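Local coordinates for RNA-binding protein Lsm (Halobacterium salinarum R1, PDB 6TFL) that probably acts as an RNA-binding Sm-like protein, a heptameric ring whose subunits bind uridine and calcium ions, at residues F29-N41 with I44-V57. Residues are numbered along the deposited sequence; the frame is centred on the assembly and turned at random.
Sequences FTGVLTGYDQHMN and IEGEDTTIIRGDNV. With URI (uridine), chain Q; URI (uridine), chain B.
Asn41 and Gly54 meet at the tight end of this contact, the uridine pocket of an Sm fold, where the loop after strand 32-36 comes up against the 3-10 segment 54-56 that follows strand 49-52. Asn41 OD1 takes the backbone N of Gly54 at 2.7 Å, nearly straight (170°) and in the carbonyl plane on a lone pair. With CG anti to the carbonyl carbon (chi1 -54°), the amide is sent toward Gly54 and the base. The same oxygen accepts from N3 of the chain Q uridine at 3.0 Å, while Asn41 ND2 donates to its O4, also at 3.0 Å, so one amide reads both the donor and the acceptor of the base edge. Asp37 is the second shell: its OD2 receives Asn41 ND2 through the syn lone pair, fixing the amide's rotation, and its OD1 closes an Asx turn onto His39 N. The chain Q base lies between two flat groups, its C5 3.6 Å above the His39 ring and its C2 equally high above the Arg53 guanidinium. His39 O of a neighbouring subunit accepts from Arg53 NH1, tying the pocket into the heptameric ring.

At the far end Val32 and Glu45 form an antiparallel hydrogen-bonded pair, and Ile44 CG2 lies 3.5 Å from Gly31 CA, where the chain turns a corner between sheets. On the face carrying Leu33 and Ile44 their CD1 atoms meet. The solvent side begins at exposed Gly46; the face of Val32 and Glu45 is only partly shielded. There Glu45, extended beyond CG, crosses Thr34 at about a right angle near a bound calcium ion, bringing Glu45 CD to 3.8 Å from Thr34 CG2.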
loop_
_atom_site.group_PDB
_atom_site.type_symbol
_atom_site.label_atom_id
_atom_site.label_comp_id
_atom_site.label_asym_id
_atom_site.label_seq_id
_atom_site.Cartn_x
_atom_site.Cartn_y
_atom_site.Cartn_z
ATOM N N PHE A 29 -18.269 -1.641 -14.744
ATOM C CA PHE A 29 -18.905 -0.369 -15.048
ATOM C C PHE A 29 -18.614 -0.045 -16.500
ATOM O O PHE A 29 -17.448 0.049 -16.891
ATOM C CB PHE A 29 -18.388 0.737 -14.132
ATOM C CG PHE A 29 -18.714 0.524 -12.689
ATOM C CD1 PHE A 29 -18.006 -0.403 -11.933
ATOM C CD2 PHE A 29 -19.737 1.238 -12.084
ATOM C CE1 PHE A 29 -18.312 -0.610 -10.612
ATOM C CE2 PHE A 29 -20.046 1.039 -10.753
ATOM C CZ PHE A 29 -19.332 0.119 -10.017
ATOM N N THR A 30 -19.663 0.104 -17.298
ATOM C CA THR A 30 -19.522 0.440 -18.704
ATOM C C THR A 30 -20.104 1.821 -18.934
ATOM O O THR A 30 -21.209 2.116 -18.475
ATOM C CB THR A 30 -20.211 -0.597 -19.593
ATOM O OG1 THR A 30 -19.596 -1.864 -19.361
ATOM C CG2 THR A 30 -20.035 -0.262 -21.054
ATOM N N GLY A 31 -19.353 2.657 -19.633
ATOM C CA GLY A 31 -19.787 4.005 -19.932
ATOM C C GLY A 31 -18.681 4.718 -20.670
ATOM O O GLY A 31 -17.639 4.137 -20.995
ATOM N N VAL A 32 -18.920 5.991 -20.934
ATOM C CA VAL A 32 -17.952 6.808 -21.650
ATOM C C VAL A 32 -16.894 7.284 -20.665
ATOM O O VAL A 32 -17.215 7.848 -19.611
ATOM C CB VAL A 32 -18.651 7.992 -22.342
ATOM C CG1 VAL A 32 -17.639 8.939 -22.944
ATOM C CG2 VAL A 32 -19.590 7.489 -23.406
ATOM N N LEU A 33 -15.628 7.067 -21.005
ATOM C CA LEU A 33 -14.536 7.606 -20.206
ATOM C C LEU A 33 -14.425 9.110 -20.456
ATOM O O LEU A 33 -14.146 9.531 -21.588
ATOM C CB LEU A 33 -13.227 6.893 -20.542
ATOM C CG LEU A 33 -11.984 7.425 -19.832
ATOM C CD1 LEU A 33 -11.942 6.900 -18.406
ATOM C CD2 LEU A 33 -10.714 7.055 -20.602
ATOM N N THR A 34 -14.650 9.921 -19.408
ATOM C CA THR A 34 -14.522 11.373 -19.524
ATOM C C THR A 34 -13.380 11.956 -18.700
ATOM O O THR A 34 -13.154 13.171 -18.761
ATOM C CB THR A 34 -15.835 12.085 -19.141
ATOM O OG1 THR A 34 -16.127 11.869 -17.755
ATOM C CG2 THR A 34 -17.009 11.587 -19.997
ATOM N N GLY A 35 -12.657 11.150 -17.930
ATOM C CA GLY A 35 -11.463 11.651 -17.277
ATOM C C GLY A 35 -10.735 10.553 -16.529
ATOM O O GLY A 35 -11.287 9.484 -16.241
ATOM N N TYR A 36 -9.484 10.849 -16.201
ATOM C CA TYR A 36 -8.654 9.953 -15.419
ATOM C C TYR A 36 -7.519 10.781 -14.830
ATOM O O TYR A 36 -7.332 11.951 -15.183
ATOM C CB TYR A 36 -8.121 8.794 -16.273
ATOM C CG TYR A 36 -7.143 9.267 -17.294
ATOM C CD1 TYR A 36 -7.587 9.806 -18.498
ATOM C CD2 TYR A 36 -5.781 9.215 -17.054
ATOM C CE1 TYR A 36 -6.698 10.268 -19.435
ATOM C CE2 TYR A 36 -4.882 9.678 -17.982
ATOM C CZ TYR A 36 -5.343 10.205 -19.170
ATOM O OH TYR A 36 -4.453 10.669 -20.106
ATOM N N ASP A 37 -6.753 10.157 -13.931
ATOM C CA ASP A 37 -5.548 10.785 -13.407
ATOM C C ASP A 37 -4.439 9.744 -13.247
ATOM O O ASP A 37 -4.620 8.559 -13.526
ATOM C CB ASP A 37 -5.841 11.521 -12.093
ATOM C CG ASP A 37 -6.329 10.597 -10.990
ATOM O OD1 ASP A 37 -5.894 9.412 -10.930
ATOM O OD2 ASP A 37 -7.150 11.072 -10.162
ATOM N N GLN A 38 -3.293 10.206 -12.750
ATOM C CA GLN A 38 -2.094 9.389 -12.603
ATOM C C GLN A 38 -2.292 8.172 -11.714
ATOM O O GLN A 38 -1.531 7.211 -11.842
ATOM C CB GLN A 38 -0.961 10.244 -12.038
ATOM C CG GLN A 38 -1.073 11.719 -12.439
ATOM C CD GLN A 38 -1.984 12.538 -11.507
ATOM O OE1 GLN A 38 -2.015 12.315 -10.288
ATOM N NE2 GLN A 38 -2.731 13.483 -12.085
ATOM N N HIS A 39 -3.258 8.181 -10.802
ATOM C CA HIS A 39 -3.506 6.983 -10.005
ATOM C C HIS A 39 -4.388 5.974 -10.718
ATOM O O HIS A 39 -4.661 4.904 -10.159
ATOM C CB HIS A 39 -4.179 7.331 -8.681
ATOM C CG HIS A 39 -3.519 8.447 -7.942
ATOM N ND1 HIS A 39 -2.299 8.306 -7.319
ATOM C CD2 HIS A 39 -3.915 9.723 -7.716
ATOM C CE1 HIS A 39 -1.969 9.451 -6.744
ATOM N NE2 HIS A 39 -2.931 10.327 -6.974
ATOM N N MET A 40 -4.853 6.303 -11.921
ATOM C CA MET A 40 -5.863 5.548 -12.643
ATOM C C MET A 40 -7.223 5.609 -11.956
ATOM O O MET A 40 -8.048 4.709 -12.148
ATOM C CB MET A 40 -5.451 4.085 -12.881
ATOM C CG MET A 40 -5.713 3.611 -14.297
ATOM S SD MET A 40 -5.324 1.857 -14.593
ATOM C CE MET A 40 -3.608 1.998 -15.083
ATOM N N ASN A 41 -7.486 6.651 -11.162
ATOM C CA ASN A 41 -8.869 7.047 -10.936
ATOM C C ASN A 41 -9.478 7.364 -12.294
ATOM O O ASN A 41 -8.832 8.002 -13.127
ATOM C CB ASN A 41 -8.971 8.281 -10.041
ATOM C CG ASN A 41 -8.233 8.144 -8.708
ATOM O OD1 ASN A 41 -8.056 7.050 -8.173
ATOM N ND2 ASN A 41 -7.827 9.285 -8.157
ATOM N N ILE A 44 -16.447 7.648 -15.297
ATOM C CA ILE A 44 -17.223 6.891 -16.275
ATOM C C ILE A 44 -18.638 7.460 -16.297
ATOM O O ILE A 44 -19.285 7.555 -15.247
ATOM C CB ILE A 44 -17.259 5.385 -15.938
ATOM C CG1 ILE A 44 -15.857 4.812 -15.768
ATOM C CG2 ILE A 44 -17.982 4.627 -17.004
ATOM C CD1 ILE A 44 -15.016 4.899 -17.002
ATOM N N GLU A 45 -19.125 7.811 -17.490
ATOM C CA GLU A 45 -20.464 8.377 -17.670
ATOM C C GLU A 45 -21.249 7.511 -18.648
ATOM O O GLU A 45 -20.947 7.477 -19.846
ATOM C CB GLU A 45 -20.399 9.825 -18.156
ATOM C CG GLU A 45 -19.644 10.736 -17.198
ATOM C CD GLU A 45 -19.788 12.222 -17.524
ATOM O OE1 GLU A 45 -19.061 13.041 -16.900
ATOM O OE2 GLU A 45 -20.625 12.568 -18.396
ATOM N N GLY A 46 -22.230 6.785 -18.119
ATOM C CA GLY A 46 -23.195 6.071 -18.923
ATOM C C GLY A 46 -24.542 6.729 -18.734
ATOM O O GLY A 46 -24.779 7.821 -19.261
ATOM N N GLU A 47 -25.428 6.100 -17.960
ATOM C CA GLU A 47 -26.654 6.798 -17.600
ATOM C C GLU A 47 -26.437 7.773 -16.451
ATOM O O GLU A 47 -27.174 8.761 -16.351
ATOM C CB GLU A 47 -27.777 5.806 -17.270
ATOM C CG GLU A 47 -29.028 6.057 -18.137
ATOM C CD GLU A 47 -30.089 4.962 -18.050
ATOM O OE1 GLU A 47 -31.294 5.306 -18.128
ATOM O OE2 GLU A 47 -29.723 3.770 -17.916
ATOM N N ASP A 48 -25.431 7.538 -15.608
ATOM C CA ASP A 48 -24.997 8.531 -14.633
ATOM C C ASP A 48 -23.469 8.558 -14.612
ATOM O O ASP A 48 -22.803 7.930 -15.443
ATOM C CB ASP A 48 -25.612 8.247 -13.261
ATOM C CG ASP A 48 -25.264 6.875 -12.743
ATOM O OD1 ASP A 48 -24.520 6.145 -13.425
ATOM O OD2 ASP A 48 -25.759 6.517 -11.651
ATOM N N THR A 49 -22.920 9.290 -13.645
ATOM C CA THR A 49 -21.497 9.567 -13.536
ATOM C C THR A 49 -20.932 8.840 -12.324
ATOM O O THR A 49 -21.459 8.978 -11.211
ATOM C CB THR A 49 -21.255 11.072 -13.398
ATOM O OG1 THR A 49 -21.623 11.735 -14.608
ATOM C CG2 THR A 49 -19.791 11.383 -13.055
ATOM N N THR A 50 -19.852 8.083 -12.537
ATOM C CA THR A 50 -19.204 7.304 -11.486
ATOM C C THR A 50 -17.722 7.645 -11.439
ATOM O O THR A 50 -16.998 7.424 -12.418
ATOM C CB THR A 50 -19.392 5.808 -11.719
ATOM O OG1 THR A 50 -20.789 5.523 -11.842
ATOM C CG2 THR A 50 -18.809 5.007 -10.563
ATOM N N ILE A 51 -17.278 8.210 -10.323
ATOM C CA ILE A 51 -15.849 8.329 -10.050
ATOM C C ILE A 51 -15.400 7.016 -9.433
ATOM O O ILE A 51 -15.944 6.583 -8.411
ATOM C CB ILE A 51 -15.544 9.509 -9.118
ATOM C CG1 ILE A 51 -16.175 10.796 -9.646
ATOM C CG2 ILE A 51 -14.029 9.687 -8.944
ATOM C CD1 ILE A 51 -16.115 11.918 -8.651
ATOM N N ILE A 52 -14.430 6.368 -10.061
ATOM C CA ILE A 52 -13.888 5.106 -9.575
ATOM C C ILE A 52 -12.474 5.363 -9.080
ATOM O O ILE A 52 -11.626 5.866 -9.830
ATOM C CB ILE A 52 -13.898 4.022 -10.664
ATOM C CG1 ILE A 52 -15.320 3.791 -11.184
ATOM C CG2 ILE A 52 -13.301 2.726 -10.122
ATOM C CD1 ILE A 52 -15.409 2.783 -12.360
ATOM N N ARG A 53 -12.206 5.008 -7.829
ATOM C CA ARG A 53 -10.857 5.143 -7.303
ATOM C C ARG A 53 -9.981 4.034 -7.880
ATOM O O ARG A 53 -10.378 2.864 -7.896
ATOM C CB ARG A 53 -10.862 5.108 -5.780
ATOM C CG ARG A 53 -9.749 5.929 -5.160
ATOM C CD ARG A 53 -9.726 5.761 -3.647
ATOM N NE ARG A 53 -8.583 6.425 -3.018
ATOM C CZ ARG A 53 -7.550 5.775 -2.488
ATOM N NH1 ARG A 53 -6.552 6.448 -1.924
ATOM N NH2 ARG A 53 -7.520 4.446 -2.515
ATOM N N GLY A 54 -8.796 4.420 -8.373
ATOM C CA GLY A 54 -7.971 3.510 -9.143
ATOM C C GLY A 54 -7.576 2.248 -8.396
ATOM O O GLY A 54 -7.447 1.179 -9.005
ATOM N N ASP A 55 -7.392 2.341 -7.074
ATOM C CA ASP A 55 -6.934 1.185 -6.321
ATOM C C ASP A 55 -7.881 -0.008 -6.430
ATOM O O ASP A 55 -7.453 -1.132 -6.173
ATOM C CB ASP A 55 -6.722 1.564 -4.852
ATOM C CG ASP A 55 -8.032 1.667 -4.066
ATOM O OD1 ASP A 55 -8.196 0.897 -3.090
ATOM O OD2 ASP A 55 -8.890 2.526 -4.411
ATOM N N ASN A 56 -9.144 0.201 -6.812
ATOM C CA ASN A 56 -10.091 -0.897 -7.009
ATOM C C ASN A 56 -10.050 -1.511 -8.408
ATOM O O ASN A 56 -10.709 -2.534 -8.637
ATOM C CB ASN A 56 -11.519 -0.426 -6.736
ATOM C CG ASN A 56 -11.651 0.295 -5.403
ATOM O OD1 ASN A 56 -11.664 -0.341 -4.358
ATOM N ND2 ASN A 56 -11.742 1.632 -5.438
ATOM N N VAL A 57 -9.304 -0.925 -9.341
ATOM C CA VAL A 57 -9.366 -1.335 -10.739
ATOM C C VAL A 57 -8.520 -2.583 -10.955
ATOM O O VAL A 57 -7.388 -2.683 -10.460
ATOM C CB VAL A 57 -8.906 -0.191 -11.652
ATOM C CG1 VAL A 57 -8.876 -0.655 -13.108
ATOM C CG2 VAL A 57 -9.810 1.024 -11.458
HETATM N N1 URI Q . -4.560 6.344 -4.860
HETATM C C2 URI Q . -5.724 6.234 -5.600
HETATM N N3 URI Q . -6.474 7.379 -5.676
HETATM C C4 URI Q . -6.190 8.597 -5.111
HETATM C C5 URI Q . -4.964 8.639 -4.369
HETATM C C6 URI Q . -4.203 7.538 -4.277
HETATM O O2 URI Q . -6.076 5.196 -6.147
HETATM O O4 URI Q . -6.987 9.523 -5.298
HETATM C "C1'" URI Q . -3.753 5.116 -4.805
HETATM C "C2'" URI Q . -2.636 5.070 -5.836
HETATM C "C3'" URI Q . -1.735 3.996 -5.237
HETATM C "C4'" URI Q . -1.843 4.276 -3.737
HETATM O "O2'" URI Q . -3.123 4.788 -7.131
HETATM O "O3'" URI Q . -2.274 2.707 -5.527
HETATM O "O4'" URI Q . -3.104 4.993 -3.551
HETATM C "C5'" URI Q . -0.697 5.082 -3.173
HETATM O "O5'" URI Q . 0.553 4.419 -3.364
HETATM N N1 URI B . -4.088 7.651 2.357
HETATM C C2 URI B . -5.433 7.958 2.560
HETATM N N3 URI B . -5.656 8.993 3.437
HETATM C C4 URI B . -4.703 9.732 4.104
HETATM C C5 URI B . -3.346 9.363 3.842
HETATM C C6 URI B . -3.089 8.357 2.995
HETATM O O2 URI B . -6.358 7.361 2.020
HETATM O O4 URI B . -5.069 10.630 4.859
HETATM C "C1'" URI B . -3.778 6.551 1.431
HETATM C "C2'" URI B . -3.367 7.008 0.039
HETATM C "C3'" URI B . -2.622 5.767 -0.458
HETATM C "C4'" URI B . -1.877 5.321 0.797
HETATM O "O2'" URI B . -4.470 7.426 -0.741
HETATM O "O3'" URI B . -3.548 4.745 -0.839
HETATM O "O4'" URI B . -2.670 5.808 1.924
HETATM C "C5'" URI B . -0.463 5.846 0.904
HETATM O "O5'" URI B . 0.399 5.257 -0.067
#